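Local coordinates for protein PaxB (Photorhabdus luminescens, PDB 6EK4) that probably serves as the B component of a two-component, YaxAB-type alpha-helical pore-forming toxin that perforates target membranes, at residues K20-Q24 / L57-R62; A308-F312 / Q336-L340; F200-P205 / G244-L250. The contacts are given in a common frame with arbitrary orientation. Numbering follows the deposited sequence.

Interaction 1: residues K20-Q24 / L57-R62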
# COMPACT_ATOMS: atom_id res chain seq x y z
N LYS A 20 -7.21 -4.11 -17.18
CA LYS A 20 -5.82 -4.12 -16.70
C LYS A 20 -5.72 -3.41 -15.36
O LYS A 20 -5.09 -3.91 -14.43
CB LYS A 20 -4.88 -3.46 -17.72
CG LYS A 20 -3.41 -3.71 -17.44
CD LYS A 20 -2.52 -2.95 -18.42
CE LYS A 20 -1.05 -3.29 -18.20
NZ LYS A 20 -0.14 -2.33 -18.89
N THR A 21 -6.35 -2.24 -15.26
CA THR A 21 -6.43 -1.49 -14.01
C THR A 21 -7.14 -2.31 -12.93
O THR A 21 -6.79 -2.23 -11.75
CB THR A 21 -7.16 -0.15 -14.21
OG1 THR A 21 -6.47 0.63 -15.20
CG2 THR A 21 -7.22 0.64 -12.91
N LEU A 22 -8.13 -3.10 -13.34
CA LEU A 22 -8.87 -3.98 -12.44
C LEU A 22 -7.97 -5.11 -11.94
O LEU A 22 -7.85 -5.33 -10.74
CB LEU A 22 -10.10 -4.56 -13.14
CG LEU A 22 -11.25 -5.09 -12.28
CD1 LEU A 22 -12.46 -5.41 -13.15
CD2 LEU A 22 -10.85 -6.32 -11.46
N SER A 23 -7.33 -5.81 -12.88
CA SER A 23 -6.51 -6.98 -12.55
C SER A 23 -5.20 -6.62 -11.85
O SER A 23 -4.74 -7.37 -10.98
CB SER A 23 -6.21 -7.79 -13.81
OG SER A 23 -7.41 -8.33 -14.36
N GLN A 24 -4.60 -5.49 -12.23
CA GLN A 24 -3.37 -5.02 -11.59
C GLN A 24 -3.62 -4.63 -10.14
O GLN A 24 -2.76 -4.85 -9.28
CB GLN A 24 -2.78 -3.84 -12.37
CG GLN A 24 -1.43 -3.34 -11.85
CD GLN A 24 -0.33 -4.38 -11.99
OE1 GLN A 24 -0.06 -4.87 -13.09
NE2 GLN A 24 0.32 -4.71 -10.88
N LEU A 57 -13.27 -12.05 -7.66
CA LEU A 57 -13.91 -11.04 -8.51
C LEU A 57 -13.22 -10.98 -9.87
O LEU A 57 -13.88 -10.91 -10.90
CB LEU A 57 -13.87 -9.67 -7.83
CG LEU A 57 -14.69 -8.54 -8.47
CD1 LEU A 57 -15.16 -7.55 -7.40
CD2 LEU A 57 -13.92 -7.81 -9.56
N ASP A 58 -11.89 -11.01 -9.85
CA ASP A 58 -11.09 -11.01 -11.07
C ASP A 58 -11.40 -12.24 -11.93
O ASP A 58 -11.50 -12.13 -13.16
CB ASP A 58 -9.60 -10.97 -10.73
CG ASP A 58 -8.73 -10.66 -11.94
OD1 ASP A 58 -9.02 -9.68 -12.65
OD2 ASP A 58 -7.74 -11.39 -12.16
N GLU A 59 -11.54 -13.40 -11.29
CA GLU A 59 -11.90 -14.64 -11.96
C GLU A 59 -13.27 -14.53 -12.64
O GLU A 59 -13.45 -14.99 -13.77
CB GLU A 59 -11.92 -15.82 -10.97
CG GLU A 59 -10.55 -16.31 -10.55
CD GLU A 59 -10.57 -17.15 -9.28
OE1 GLU A 59 -11.60 -17.80 -9.00
OE2 GLU A 59 -9.56 -17.16 -8.56
N ALA A 60 -14.22 -13.92 -11.94
CA ALA A 60 -15.57 -13.72 -12.48
C ALA A 60 -15.55 -12.78 -13.68
O ALA A 60 -16.25 -13.01 -14.67
CB ALA A 60 -16.49 -13.17 -11.39
N ALA A 61 -14.74 -11.72 -13.59
CA ALA A 61 -14.60 -10.76 -14.68
C ALA A 61 -13.99 -11.40 -15.93
O ALA A 61 -14.46 -11.16 -17.04
CB ALA A 61 -13.77 -9.57 -14.23
N ARG A 62 -12.95 -12.21 -15.73
CA ARG A 62 -12.28 -12.90 -16.84
C ARG A 62 -13.17 -13.93 -17.53
O ARG A 62 -13.10 -14.10 -18.74
CB ARG A 62 -11.00 -13.58 -16.35
CG ARG A 62 -9.87 -12.63 -16.01
CD ARG A 62 -8.73 -13.36 -15.31
NE ARG A 62 -7.67 -12.46 -14.88
CZ ARG A 62 -6.73 -11.94 -15.67
NH1 ARG A 62 -6.69 -12.23 -16.97
NH2 ARG A 62 -5.82 -11.13 -15.16
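A polar side chain buried between helices is usually tolerated only when its hydrogen-bonding needs are met on the spot, and this pair of helices illustrates the point. Residues 20-24 and 57-62, on consecutive helices, run nearly antiparallel as an up-and-down pair within the helical bundle, their axes at 150° and 10.4 Å apart at closest approach. S23 and D58 bring the backbones nearest, with 6.3 Å between S23 CA and D58 CA.

The polar interactions gather around D58. S23 OG lies 2.7 Å from D58 OD1, at hydrogen-bonding distance, but the backbone carbonyl of V19 is also within reach of the single hydroxyl proton, so the two acceptors compete for it. The other carboxylate oxygen looks along its own helix: R62 NE donates to D58 OD2 at 2.9 Å, nearly straight at 169°, an i to i+4 salt bridge that neutralises the buried acid. R62 NH2 also approaches the serine, 3.3 Å from S23 OG, although the angle is too poor for a hydrogen bond.

Apolar contact comes from L22, whose CA-to-CB bond points toward the opposite helix. L22 CD2 meets L57 CD2 at 3.9 Å, and L22 CD1 lies 4.5 Å from A61 CB, where the small methyl leaves room for the leucine. A greasy patch thus adjoins the charged group.

Neighbouring helices cover most of the contact. Helix 247-321 packs on L22 and L57 through L305 and A302, helix 101-141 covers L57 and A61 through M133, and Y347 of helix 326-348 rests on S23, A61 and R62.

Interaction 2: residues A308-F312 / Q336-L340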
# COMPACT_ATOMS: atom_id res chain seq x y z
N ALA A 308 -22.58 -2.59 -17.26
CA ALA A 308 -22.59 -2.97 -18.68
C ALA A 308 -23.57 -4.10 -18.96
O ALA A 308 -24.35 -4.03 -19.92
CB ALA A 308 -21.19 -3.36 -19.13
N TRP A 309 -23.55 -5.14 -18.13
CA TRP A 309 -24.41 -6.31 -18.36
C TRP A 309 -25.89 -5.99 -18.11
O TRP A 309 -26.76 -6.49 -18.83
CB TRP A 309 -23.98 -7.51 -17.49
CG TRP A 309 -22.50 -7.83 -17.51
CD1 TRP A 309 -21.78 -8.33 -16.47
CD2 TRP A 309 -21.58 -7.66 -18.60
NE1 TRP A 309 -20.46 -8.49 -16.84
CE2 TRP A 309 -20.32 -8.09 -18.14
CE3 TRP A 309 -21.70 -7.20 -19.91
CZ2 TRP A 309 -19.18 -8.06 -18.95
CZ3 TRP A 309 -20.56 -7.17 -20.72
CH2 TRP A 309 -19.32 -7.61 -20.23
N ASN A 310 -26.17 -5.16 -17.11
CA ASN A 310 -27.54 -4.70 -16.86
C ASN A 310 -28.05 -3.76 -17.96
O ASN A 310 -29.24 -3.75 -18.27
CB ASN A 310 -27.66 -4.04 -15.48
CG ASN A 310 -27.77 -5.04 -14.35
OD1 ASN A 310 -28.32 -6.13 -14.51
ND2 ASN A 310 -27.24 -4.68 -13.19
N ILE A 311 -27.15 -2.96 -18.52
CA ILE A 311 -27.46 -2.14 -19.70
C ILE A 311 -27.73 -3.04 -20.90
O ILE A 311 -28.73 -2.86 -21.60
CB ILE A 311 -26.32 -1.14 -20.02
CG1 ILE A 311 -26.35 0.02 -19.03
CG2 ILE A 311 -26.43 -0.62 -21.45
CD1 ILE A 311 -25.12 0.90 -19.05
N PHE A 312 -26.84 -4.00 -21.13
CA PHE A 312 -26.98 -4.98 -22.21
C PHE A 312 -28.32 -5.73 -22.14
O PHE A 312 -28.97 -5.95 -23.16
CB PHE A 312 -25.84 -6.00 -22.17
CG PHE A 312 -24.57 -5.55 -22.84
CD1 PHE A 312 -24.21 -4.20 -22.90
CD2 PHE A 312 -23.70 -6.48 -23.39
CE1 PHE A 312 -23.03 -3.81 -23.51
CE2 PHE A 312 -22.52 -6.09 -24.00
CZ PHE A 312 -22.19 -4.75 -24.06
N GLN A 336 -22.87 -4.89 -28.87
CA GLN A 336 -22.55 -5.61 -27.63
C GLN A 336 -21.38 -6.57 -27.82
O GLN A 336 -20.57 -6.75 -26.90
CB GLN A 336 -23.77 -6.39 -27.13
CG GLN A 336 -24.84 -5.52 -26.48
CD GLN A 336 -25.98 -6.33 -25.90
OE1 GLN A 336 -25.91 -7.55 -25.79
NE2 GLN A 336 -27.05 -5.64 -25.52
N LEU A 337 -21.28 -7.20 -28.99
CA LEU A 337 -20.18 -8.11 -29.29
C LEU A 337 -18.85 -7.36 -29.45
O LEU A 337 -17.83 -7.80 -28.92
CB LEU A 337 -20.47 -8.94 -30.54
CG LEU A 337 -21.40 -10.14 -30.33
CD1 LEU A 337 -21.81 -10.73 -31.67
CD2 LEU A 337 -20.74 -11.20 -29.45
N ASP A 338 -18.88 -6.23 -30.16
CA ASP A 338 -17.69 -5.38 -30.32
C ASP A 338 -17.15 -4.91 -28.97
O ASP A 338 -15.94 -4.78 -28.79
CB ASP A 338 -18.00 -4.17 -31.20
CG ASP A 338 -18.09 -4.51 -32.68
OD1 ASP A 338 -18.02 -5.71 -33.03
OD2 ASP A 338 -18.23 -3.58 -33.50
N PHE A 339 -18.05 -4.65 -28.03
CA PHE A 339 -17.68 -4.28 -26.67
C PHE A 339 -16.96 -5.42 -25.96
O PHE A 339 -15.97 -5.20 -25.25
CB PHE A 339 -18.91 -3.86 -25.87
CG PHE A 339 -18.63 -3.52 -24.44
CD1 PHE A 339 -18.08 -2.29 -24.10
CD2 PHE A 339 -18.91 -4.42 -23.42
CE1 PHE A 339 -17.81 -1.97 -22.79
CE2 PHE A 339 -18.64 -4.11 -22.09
CZ PHE A 339 -18.09 -2.88 -21.78
N LEU A 340 -17.45 -6.65 -26.14
CA LEU A 340 -16.82 -7.83 -25.56
C LEU A 340 -15.51 -8.17 -26.27
O LEU A 340 -14.55 -8.61 -25.62
CB LEU A 340 -17.78 -9.03 -25.62
CG LEU A 340 -19.04 -8.93 -24.77
CD1 LEU A 340 -20.02 -10.05 -25.13
CD2 LEU A 340 -18.72 -8.96 -23.29
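Large aromatic side chains can span helices that stand well apart; here the axes of 308-312 and 336-340 are 12.1 Å apart at closest approach and cross at 163°, almost antiparallel. F312, in the m rotamer, makes the largest contribution to the contact. One face of its ring receives the aliphatic part of Q336: the CG atom of Q336 sits 3.4 Å from the F312 ring centroid, 11° off the normal, a CH-pi contact. The extended chi2 of Q336 (t) carries its amide onward to a weak hydrogen bond, Q336 NE2 to F312 O at 3.1 Å. F339 takes the t rotamer and meets F312 obliquely, with centroids 5.4 Å apart and planes at 67°, while A308 CB lies 4.0 Å from F339 CE2. W309 starts away from the partner helix, yet its m rotamer swings the indole back, so that W309 CH2 reaches L340 CD2 at 3.4 Å. Such an aromatic-rich seam joins the two arms of an antiparallel helical hairpin, helices 247-321 and 326-348, within an elongated helical bundle.

Interaction 3: residues F200-P205 / G244-L250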
# COMPACT_ATOMS: atom_id res chain seq x y z
N PHE A 200 55.27 15.70 42.02
CA PHE A 200 54.23 16.18 42.92
C PHE A 200 53.46 14.99 43.50
O PHE A 200 52.75 14.30 42.78
CB PHE A 200 53.27 17.12 42.18
CG PHE A 200 53.96 18.26 41.48
CD1 PHE A 200 54.42 18.11 40.17
CD2 PHE A 200 54.16 19.47 42.12
CE1 PHE A 200 55.05 19.16 39.52
CE2 PHE A 200 54.80 20.52 41.48
CZ PHE A 200 55.24 20.36 40.18
N LYS A 201 53.62 14.76 44.81
CA LYS A 201 53.00 13.62 45.47
C LYS A 201 51.49 13.76 45.55
O LYS A 201 50.98 14.84 45.85
CB LYS A 201 53.55 13.46 46.89
CG LYS A 201 55.04 13.15 46.97
CD LYS A 201 55.45 12.86 48.41
CE LYS A 201 56.93 12.55 48.52
NZ LYS A 201 57.30 12.05 49.87
N ASP A 202 50.78 12.66 45.28
CA ASP A 202 49.33 12.56 45.49
C ASP A 202 48.48 13.53 44.66
O ASP A 202 47.69 13.10 43.82
CB ASP A 202 48.99 12.72 46.98
CG ASP A 202 49.66 11.67 47.85
OD1 ASP A 202 49.50 10.46 47.56
OD2 ASP A 202 50.35 12.05 48.82
N TYR A 203 48.64 14.83 44.90
CA TYR A 203 47.83 15.85 44.23
C TYR A 203 48.44 16.31 42.91
O TYR A 203 49.66 16.39 42.76
CB TYR A 203 47.61 17.05 45.16
CG TYR A 203 46.73 16.71 46.34
CD1 TYR A 203 47.29 16.32 47.56
CD2 TYR A 203 45.35 16.77 46.23
CE1 TYR A 203 46.48 16.01 48.64
CE2 TYR A 203 44.53 16.46 47.31
CZ TYR A 203 45.10 16.08 48.51
OH TYR A 203 44.30 15.76 49.58
N ILE A 204 47.56 16.62 41.96
CA ILE A 204 47.95 17.12 40.64
C ILE A 204 48.50 18.54 40.82
O ILE A 204 47.94 19.32 41.59
CB ILE A 204 46.75 17.13 39.67
CG1 ILE A 204 46.33 15.69 39.33
CG2 ILE A 204 47.07 17.88 38.38
CD1 ILE A 204 44.91 15.57 38.82
N PRO A 205 49.61 18.87 40.12
CA PRO A 205 50.17 20.22 40.26
C PRO A 205 49.23 21.32 39.78
O PRO A 205 48.49 21.12 38.81
CB PRO A 205 51.43 20.17 39.38
CG PRO A 205 51.20 19.05 38.43
CD PRO A 205 50.43 18.04 39.22
N GLY A 244 42.06 20.32 46.26
CA GLY A 244 42.82 19.94 45.07
C GLY A 244 42.46 18.53 44.63
O GLY A 244 41.85 17.78 45.39
N LEU A 245 42.87 18.18 43.42
CA LEU A 245 42.51 16.89 42.82
C LEU A 245 43.68 15.91 42.87
O LEU A 245 44.80 16.25 42.49
CB LEU A 245 42.07 17.10 41.37
CG LEU A 245 41.42 15.92 40.65
CD1 LEU A 245 40.10 15.54 41.31
CD2 LEU A 245 41.20 16.26 39.18
N LYS A 246 43.41 14.69 43.34
CA LYS A 246 44.40 13.62 43.33
C LYS A 246 44.43 12.94 41.97
O LYS A 246 43.50 13.09 41.17
CB LYS A 246 44.10 12.59 44.41
CG LYS A 246 44.11 13.13 45.83
CD LYS A 246 44.27 12.00 46.84
CE LYS A 246 44.03 12.47 48.26
NZ LYS A 246 44.46 11.46 49.26
N TYR A 247 45.50 12.19 41.70
CA TYR A 247 45.63 11.47 40.43
C TYR A 247 44.62 10.33 40.35
O TYR A 247 43.99 10.12 39.31
CB TYR A 247 47.05 10.93 40.25
CG TYR A 247 48.12 12.00 40.27
CD1 TYR A 247 48.25 12.91 39.23
CD2 TYR A 247 49.00 12.10 41.34
CE1 TYR A 247 49.23 13.89 39.25
CE2 TYR A 247 49.98 13.07 41.38
CZ TYR A 247 50.09 13.97 40.33
OH TYR A 247 51.06 14.94 40.37
N ILE A 248 44.47 9.59 41.44
CA ILE A 248 43.47 8.51 41.52
C ILE A 248 42.04 9.03 41.36
O ILE A 248 41.17 8.33 40.84
CB ILE A 248 43.58 7.69 42.83
CG1 ILE A 248 43.32 8.56 44.07
CG2 ILE A 248 44.94 7.02 42.93
CD1 ILE A 248 41.91 8.44 44.64
N GLU A 249 41.80 10.26 41.81
CA GLU A 249 40.49 10.90 41.66
C GLU A 249 40.22 11.29 40.20
O GLU A 249 39.08 11.29 39.75
CB GLU A 249 40.37 12.12 42.58
CG GLU A 249 40.33 11.75 44.06
CD GLU A 249 40.39 12.95 44.99
OE1 GLU A 249 40.14 14.09 44.53
OE2 GLU A 249 40.70 12.76 46.18
N LEU A 250 41.29 11.62 39.47
CA LEU A 250 41.18 11.91 38.03
C LEU A 250 40.74 10.65 37.27
O LEU A 250 39.88 10.73 36.39
CB LEU A 250 42.53 12.41 37.49
CG LEU A 250 42.55 12.98 36.07
CD1 LEU A 250 41.74 14.27 35.99
CD2 LEU A 250 43.98 13.22 35.62
O HOH W 1 46.63 10.18 43.67
O HOH W 2 44.95 19.24 42.03
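A loop and the lead-in to a helix can pair for a single step without forming a sheet. Y203 and K246, their CA atoms 4.2 Å apart, make a non-hydrogen-bonded antiparallel pair. I204 N donates to L245 O at 2.8 Å on one flank. On the other, Y247 N donates to D202 O at 3.2 Å. Just before the pair, D202 adopts phi/psi of 62/-64° and Y203 N bonds to K201 O at 2.5 Å, a classic gamma turn. K246 is the N-cap residue of helix 247-321. One water links D202 O to I248 N, another I204 O to L245 N.

The Y247 ring lies along the loop, with Y247 OH 3.0 Å from F200 O and 3.1 Å from Y203 O. I204 CG1 packs on Y247 CD1 at 3.4 Å, and I204 CD1 on L245 CD2 at 3.8 Å. On the more exposed side, K246 CG lies over the Y203 ring, 4.1 Å from its centroid. Helix 217-237 backs I204 and L245 through V231 and A234, while I191 of helix 149-193 touches Y247 and L250.

In the fold
An elongated chain can be secured by contacts strung along its sequence, and this one closes three loops in series, with none nesting or crossing. From the N terminus, interaction 1 comes first, folding helix 19-35 against helix 42-73. The chain then runs to a remote end, where interaction 3 fastens the loop after helix 196-199 to the start of helix 247-321, enclosing helix 217-237. That long helix returns past the chain's centre to interaction 2, which closes the hairpin with helix 326-348. Interactions 1 and 2 are neighbours, centres about 17 Å apart, whereas the centres of interactions 2 and 3 lie about 97 Å apart although both use helix 247-321.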